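Long-range contact in tartronic semialdehyde reductase (Salmonella typhimurium, PDB 1YB4), which catalyses the NAD(P)H-dependent reduction of tartronate semialdehyde (2-hydroxy-3-oxopropanoate) to (R)-glycerate, a reversible reaction: residues V179-S187 with S214-M224. Sequence-based numbering, arbitrary orientation.
Sequences VALNIEAVS and SRILEVHGERM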
ATOM      1  N   VAL A 179     -12.482  12.187   0.162  1.00 24.36           N
ATOM      2  CA  VAL A 179     -13.183  12.030  -1.101  1.00 25.30           C
ATOM      3  C   VAL A 179     -12.438  11.021  -1.950  1.00 26.11           C
ATOM      4  O   VAL A 179     -13.053  10.172  -2.599  1.00 27.91           O
ATOM      5  CB  VAL A 179     -13.301  13.365  -1.861  1.00 28.59           C
ATOM      6  CG1 VAL A 179     -14.048  13.164  -3.191  1.00 26.52           C
ATOM      7  CG2 VAL A 179     -14.036  14.365  -0.992  1.00 32.81           C
ATOM      8  N   ALA A 180     -11.112  11.099  -1.922  1.00 26.78           N
ATOM      9  CA  ALA A 180     -10.273  10.185  -2.695  1.00 27.34           C
ATOM     10  C   ALA A 180     -10.380   8.755  -2.154  1.00 28.21           C
ATOM     11  O   ALA A 180     -10.671   7.811  -2.892  1.00 29.42           O
ATOM     12  CB  ALA A 180      -8.819  10.653  -2.663  1.00 26.91           C
ATOM     13  N   LEU A 181     -10.138   8.590  -0.862  1.00 25.37           N
ATOM     14  CA  LEU A 181     -10.228   7.272  -0.281  1.00 25.37           C
ATOM     15  C   LEU A 181     -11.637   6.650  -0.415  1.00 24.53           C
ATOM     16  O   LEU A 181     -11.753   5.446  -0.647  1.00 21.84           O
ATOM     17  CB  LEU A 181      -9.762   7.320   1.186  1.00 24.16           C
ATOM     18  CG  LEU A 181      -8.240   7.158   1.295  1.00 22.63           C
ATOM     19  CD1 LEU A 181      -7.540   8.226   0.451  1.00 14.51           C
ATOM     20  CD2 LEU A 181      -7.820   7.245   2.750  1.00 17.36           C
ATOM     21  N   ASN A 182     -12.698   7.458  -0.285  1.00 23.20           N
ATOM     22  CA  ASN A 182     -14.071   6.937  -0.412  1.00 21.86           C
ATOM     23  C   ASN A 182     -14.335   6.510  -1.854  1.00 23.61           C
ATOM     24  O   ASN A 182     -14.930   5.451  -2.096  1.00 24.97           O
ATOM     25  CB  ASN A 182     -15.091   7.984   0.022  1.00 17.27           C
ATOM     26  CG  ASN A 182     -15.274   8.015   1.518  1.00 20.33           C
ATOM     27  OD1 ASN A 182     -14.403   7.564   2.266  1.00 20.89           O
ATOM     28  ND2 ASN A 182     -16.404   8.555   1.972  1.00 15.37           N
ATOM     29  N   ILE A 183     -13.871   7.314  -2.809  1.00 23.86           N
ATOM     30  CA  ILE A 183     -14.053   6.972  -4.217  1.00 23.56           C
ATOM     31  C   ILE A 183     -13.330   5.660  -4.520  1.00 23.94           C
ATOM     32  O   ILE A 183     -13.861   4.798  -5.215  1.00 25.87           O
ATOM     33  CB  ILE A 183     -13.511   8.087  -5.166  1.00 20.43           C
ATOM     34  CG1 ILE A 183     -14.406   9.326  -5.074  1.00 19.44           C
ATOM     35  CG2 ILE A 183     -13.497   7.595  -6.596  1.00 12.59           C
ATOM     36  CD1 ILE A 183     -13.866  10.562  -5.822  1.00 22.06           C
ATOM     37  N   GLU A 184     -12.126   5.497  -3.983  1.00 23.36           N
ATOM     38  CA  GLU A 184     -11.367   4.286  -4.241  1.00 23.02           C
ATOM     39  C   GLU A 184     -12.053   3.093  -3.582  1.00 24.96           C
ATOM     40  O   GLU A 184     -12.075   1.986  -4.133  1.00 25.27           O
ATOM     41  CB  GLU A 184      -9.938   4.452  -3.724  1.00 25.41           C
ATOM     42  CG  GLU A 184      -8.911   3.509  -4.348  1.00 24.91           C
ATOM     43  CD  GLU A 184      -8.867   2.148  -3.681  1.00 29.44           C
ATOM     44  OE1 GLU A 184      -9.360   2.023  -2.537  1.00 25.57           O
ATOM     45  OE2 GLU A 184      -8.315   1.208  -4.297  1.00 29.03           O
ATOM     46  N   ALA A 185     -12.632   3.320  -2.411  1.00 24.72           N
ATOM     47  CA  ALA A 185     -13.318   2.244  -1.713  1.00 27.40           C
ATOM     48  C   ALA A 185     -14.504   1.715  -2.528  1.00 27.29           C
ATOM     49  O   ALA A 185     -14.638   0.508  -2.731  1.00 29.51           O
ATOM     50  CB  ALA A 185     -13.772   2.713  -0.337  1.00 24.47           C
ATOM     51  N   VAL A 186     -15.361   2.613  -3.001  1.00 27.12           N
ATOM     52  CA  VAL A 186     -16.512   2.197  -3.802  1.00 25.61           C
ATOM     53  C   VAL A 186     -16.021   1.434  -5.046  1.00 25.71           C
ATOM     54  O   VAL A 186     -16.652   0.462  -5.480  1.00 27.84           O
ATOM     55  CB  VAL A 186     -17.369   3.435  -4.224  1.00 23.76           C
ATOM     56  CG1 VAL A 186     -18.636   2.995  -4.964  1.00 17.62           C
ATOM     57  CG2 VAL A 186     -17.740   4.238  -2.971  1.00 19.87           C
ATOM     58  N   SER A 187     -14.885   1.859  -5.599  1.00 24.72           N
ATOM     59  CA  SER A 187     -14.296   1.218  -6.784  1.00 26.65           C
ATOM     60  C   SER A 187     -13.866  -0.239  -6.527  1.00 28.28           C
ATOM     61  O   SER A 187     -14.101  -1.130  -7.349  1.00 26.37           O
ATOM     62  CB  SER A 187     -13.071   2.014  -7.253  1.00 27.05           C
ATOM     63  OG  SER A 187     -13.383   3.377  -7.502  1.00 25.92           O
ATOM     64  N   SER A 214     -22.662   6.401   1.908  1.00 32.68           N
ATOM     65  CA  SER A 214     -21.831   7.586   1.774  1.00 33.71           C
ATOM     66  C   SER A 214     -22.366   8.510   0.688  1.00 34.69           C
ATOM     67  O   SER A 214     -23.153   8.099  -0.171  1.00 33.10           O
ATOM     68  CB  SER A 214     -20.389   7.201   1.413  1.00 33.51           C
ATOM     69  OG  SER A 214     -20.218   7.095   0.003  1.00 31.95           O
ATOM     70  N   ARG A 215     -21.910   9.759   0.722  1.00 35.46           N
ATOM     71  CA  ARG A 215     -22.304  10.747  -0.268  1.00 35.69           C
ATOM     72  C   ARG A 215     -21.606  10.401  -1.581  1.00 34.61           C
ATOM     73  O   ARG A 215     -22.050  10.812  -2.659  1.00 34.92           O
ATOM     74  CB  ARG A 215     -21.891  12.135   0.210  1.00 39.51           C
ATOM     75  CG  ARG A 215     -22.258  13.258  -0.716  1.00 44.27           C
ATOM     76  CD  ARG A 215     -23.739  13.284  -1.036  1.00 48.92           C
ATOM     77  NE  ARG A 215     -24.055  14.457  -1.843  1.00 53.18           N
ATOM     78  CZ  ARG A 215     -25.122  14.570  -2.627  1.00 56.53           C
ATOM     79  NH1 ARG A 215     -25.999  13.570  -2.724  1.00 56.40           N
ATOM     80  NH2 ARG A 215     -25.315  15.690  -3.316  1.00 54.96           N
ATOM     81  N   ILE A 216     -20.521   9.626  -1.465  1.00 31.87           N
ATOM     82  CA  ILE A 216     -19.710   9.173  -2.599  1.00 30.14           C
ATOM     83  C   ILE A 216     -20.317   7.959  -3.307  1.00 30.47           C
ATOM     84  O   ILE A 216     -20.351   7.914  -4.537  1.00 30.30           O
ATOM     85  CB  ILE A 216     -18.272   8.792  -2.143  1.00 31.43           C
ATOM     86  CG1 ILE A 216     -17.529  10.045  -1.688  1.00 31.67           C
ATOM     87  CG2 ILE A 216     -17.514   8.084  -3.280  1.00 25.26           C
ATOM     88  CD1 ILE A 216     -17.369  11.058  -2.769  1.00 32.44           C
ATOM     89  N   LEU A 217     -20.751   6.960  -2.538  1.00 27.60           N
ATOM     90  CA  LEU A 217     -21.376   5.780  -3.129  1.00 28.16           C
ATOM     91  C   LEU A 217     -22.661   6.197  -3.843  1.00 30.93           C
ATOM     92  O   LEU A 217     -23.021   5.653  -4.879  1.00 29.69           O
ATOM     93  CB  LEU A 217     -21.717   4.762  -2.045  1.00 27.54           C
ATOM     94  CG  LEU A 217     -22.568   3.563  -2.471  1.00 25.85           C
ATOM     95  CD1 LEU A 217     -21.793   2.713  -3.479  1.00 26.25           C
ATOM     96  CD2 LEU A 217     -22.957   2.746  -1.243  1.00 17.80           C
ATOM     97  N   GLU A 218     -23.351   7.175  -3.278  1.00 34.16           N
ATOM     98  CA  GLU A 218     -24.587   7.648  -3.872  1.00 40.16           C
ATOM     99  C   GLU A 218     -24.366   8.323  -5.219  1.00 41.24           C
ATOM    100  O   GLU A 218     -24.921   7.894  -6.237  1.00 43.24           O
ATOM    101  CB  GLU A 218     -25.277   8.627  -2.936  1.00 43.63           C
ATOM    102  CG  GLU A 218     -26.676   8.972  -3.371  1.00 48.65           C
ATOM    103  CD  GLU A 218     -27.233  10.126  -2.588  1.00 52.18           C
ATOM    104  OE1 GLU A 218     -26.853  10.267  -1.399  1.00 51.95           O
ATOM    105  OE2 GLU A 218     -28.052  10.880  -3.162  1.00 54.96           O
ATOM    106  N   VAL A 219     -23.562   9.383  -5.222  1.00 39.98           N
ATOM    107  CA  VAL A 219     -23.280  10.111  -6.445  1.00 40.21           C
ATOM    108  C   VAL A 219     -22.258   9.415  -7.330  1.00 40.81           C
ATOM    109  O   VAL A 219     -22.600   8.933  -8.411  1.00 42.02           O
ATOM    110  CB  VAL A 219     -22.788  11.541  -6.147  1.00 43.30           C
ATOM    111  CG1 VAL A 219     -22.521  12.281  -7.467  1.00 42.57           C
ATOM    112  CG2 VAL A 219     -23.842  12.302  -5.313  1.00 43.80           C
ATOM    113  N   HIS A 220     -21.008   9.360  -6.875  1.00 40.20           N
ATOM    114  CA  HIS A 220     -19.930   8.728  -7.628  1.00 37.62           C
ATOM    115  C   HIS A 220     -20.192   7.271  -7.954  1.00 37.78           C
ATOM    116  O   HIS A 220     -19.790   6.779  -9.016  1.00 36.88           O
ATOM    117  CB  HIS A 220     -18.622   8.862  -6.858  1.00 40.39           C
ATOM    118  CG  HIS A 220     -18.263  10.277  -6.556  1.00 39.69           C
ATOM    119  ND1 HIS A 220     -18.923  11.020  -5.599  1.00 40.02           N
ATOM    120  CD2 HIS A 220     -17.381  11.119  -7.144  1.00 39.92           C
ATOM    121  CE1 HIS A 220     -18.463  12.259  -5.617  1.00 39.88           C
ATOM    122  NE2 HIS A 220     -17.528  12.347  -6.545  1.00 38.74           N
ATOM    123  N   GLY A 221     -20.859   6.571  -7.043  1.00 37.20           N
ATOM    124  CA  GLY A 221     -21.172   5.179  -7.304  1.00 34.98           C
ATOM    125  C   GLY A 221     -21.923   5.107  -8.618  1.00 36.45           C
ATOM    126  O   GLY A 221     -21.573   4.357  -9.526  1.00 36.57           O
ATOM    127  N   GLU A 222     -22.961   5.926  -8.716  1.00 39.34           N
ATOM    128  CA  GLU A 222     -23.797   6.001  -9.909  1.00 40.67           C
ATOM    129  C   GLU A 222     -22.957   6.343 -11.150  1.00 36.86           C
ATOM    130  O   GLU A 222     -23.085   5.702 -12.195  1.00 34.32           O
ATOM    131  CB  GLU A 222     -24.888   7.058  -9.689  1.00 45.65           C
ATOM    132  CG  GLU A 222     -26.003   7.074 -10.724  1.00 52.28           C
ATOM    133  CD  GLU A 222     -27.082   6.038 -10.441  1.00 56.04           C
ATOM    134  OE1 GLU A 222     -26.771   4.822 -10.452  1.00 59.69           O
ATOM    135  OE2 GLU A 222     -28.244   6.445 -10.207  1.00 56.23           O
ATOM    136  N   ARG A 223     -22.093   7.346 -11.023  1.00 33.24           N
ATOM    137  CA  ARG A 223     -21.243   7.757 -12.126  1.00 32.94           C
ATOM    138  C   ARG A 223     -20.404   6.612 -12.692  1.00 34.56           C
ATOM    139  O   ARG A 223     -20.102   6.588 -13.886  1.00 35.66           O
ATOM    140  CB  ARG A 223     -20.323   8.904 -11.687  1.00 33.81           C
ATOM    141  CG  ARG A 223     -21.017  10.235 -11.484  1.00 32.97           C
ATOM    142  CD  ARG A 223     -20.064  11.291 -10.914  1.00 39.74           C
ATOM    143  NE  ARG A 223     -20.757  12.531 -10.555  1.00 43.31           N
ATOM    144  CZ  ARG A 223     -20.178  13.600 -10.009  1.00 44.35           C
ATOM    145  NH1 ARG A 223     -18.877  13.601  -9.748  1.00 45.00           N
ATOM    146  NH2 ARG A 223     -20.906  14.670  -9.711  1.00 41.66           N
HETATM  147  N   MSE A 224     -20.043   5.656 -11.836  1.00 35.64           N
HETATM  148  CA  MSE A 224     -19.226   4.520 -12.253  1.00 35.85           C
HETATM  149  C   MSE A 224     -20.017   3.479 -13.021  1.00 36.35           C
HETATM  150  O   MSE A 224     -19.509   2.868 -13.969  1.00 35.60           O
HETATM  151  CB  MSE A 224     -18.577   3.858 -11.032  1.00 38.26           C
HETATM  152  CG  MSE A 224     -17.529   4.710 -10.304  1.00 43.26           C
HETATM  153 SE   MSE A 224     -16.892   3.893  -8.627  1.00 51.81          SE
HETATM  154  CE  MSE A 224     -16.601   5.518  -7.592  1.00 45.78           C
TER
HETATM  155  O   HOH W   1     -18.665  10.411   1.170  1.00 39.64           O
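Ser214 meets the amide end of Asn182 at the start of helix 215-225, Ser214 CB lying 4.2 Å from Asn182 ND2. As N-cap, Ser214 accepts an almost straight bond at OG from Leu217 N (2.6 Å, 170°). Water 1 takes a hydrogen from Asn182 ND2 and, weakly, one from Ile216 N, so a solvent bridge links the helices where no direct hydrogen bond does. Ile216 then enters as a knob among Val179, Asn182, Ile183 and Val186. Its two branches divide the work: CG1 presses on Asn182 CB at 3.6 Å and carries CD1 on to Val179, while CG2, anti to the backbone N, rests over the Ile183 backbone. Leu217 follows, its CD1 3.5 Å from Val186 CG1. The His220 ring receives Ile183 CD1 obliquely at CD2 (3.8 Å); on the second subunit, Phe211 meets the same ring with its plane nearly perpendicular. Gly221 offers bare backbone to Val186, which answers Ile216 as the reciprocal knob, seated among Ile216, Leu217, Gly221 and Met224. Met224, present as selenomethionine and bent at its last torsion (chi3 -146°), brings CE to 3.7 Å from Ile183 O and SE beside Ser187 OG. That carbonyl is gripped twice by Ser187, whose N and OG approach from opposite faces of its plane. The axes of segments 179-187 and 215-224 cross at -64° and approach to 9.2 Å, a worked example of knobs-into-holes packing at a steep angle, here joining the long helix 167-195 to the short helix 215-225 within the all-helical C-terminal domain of the 3-hydroxyisobutyrate dehydrogenase-related family.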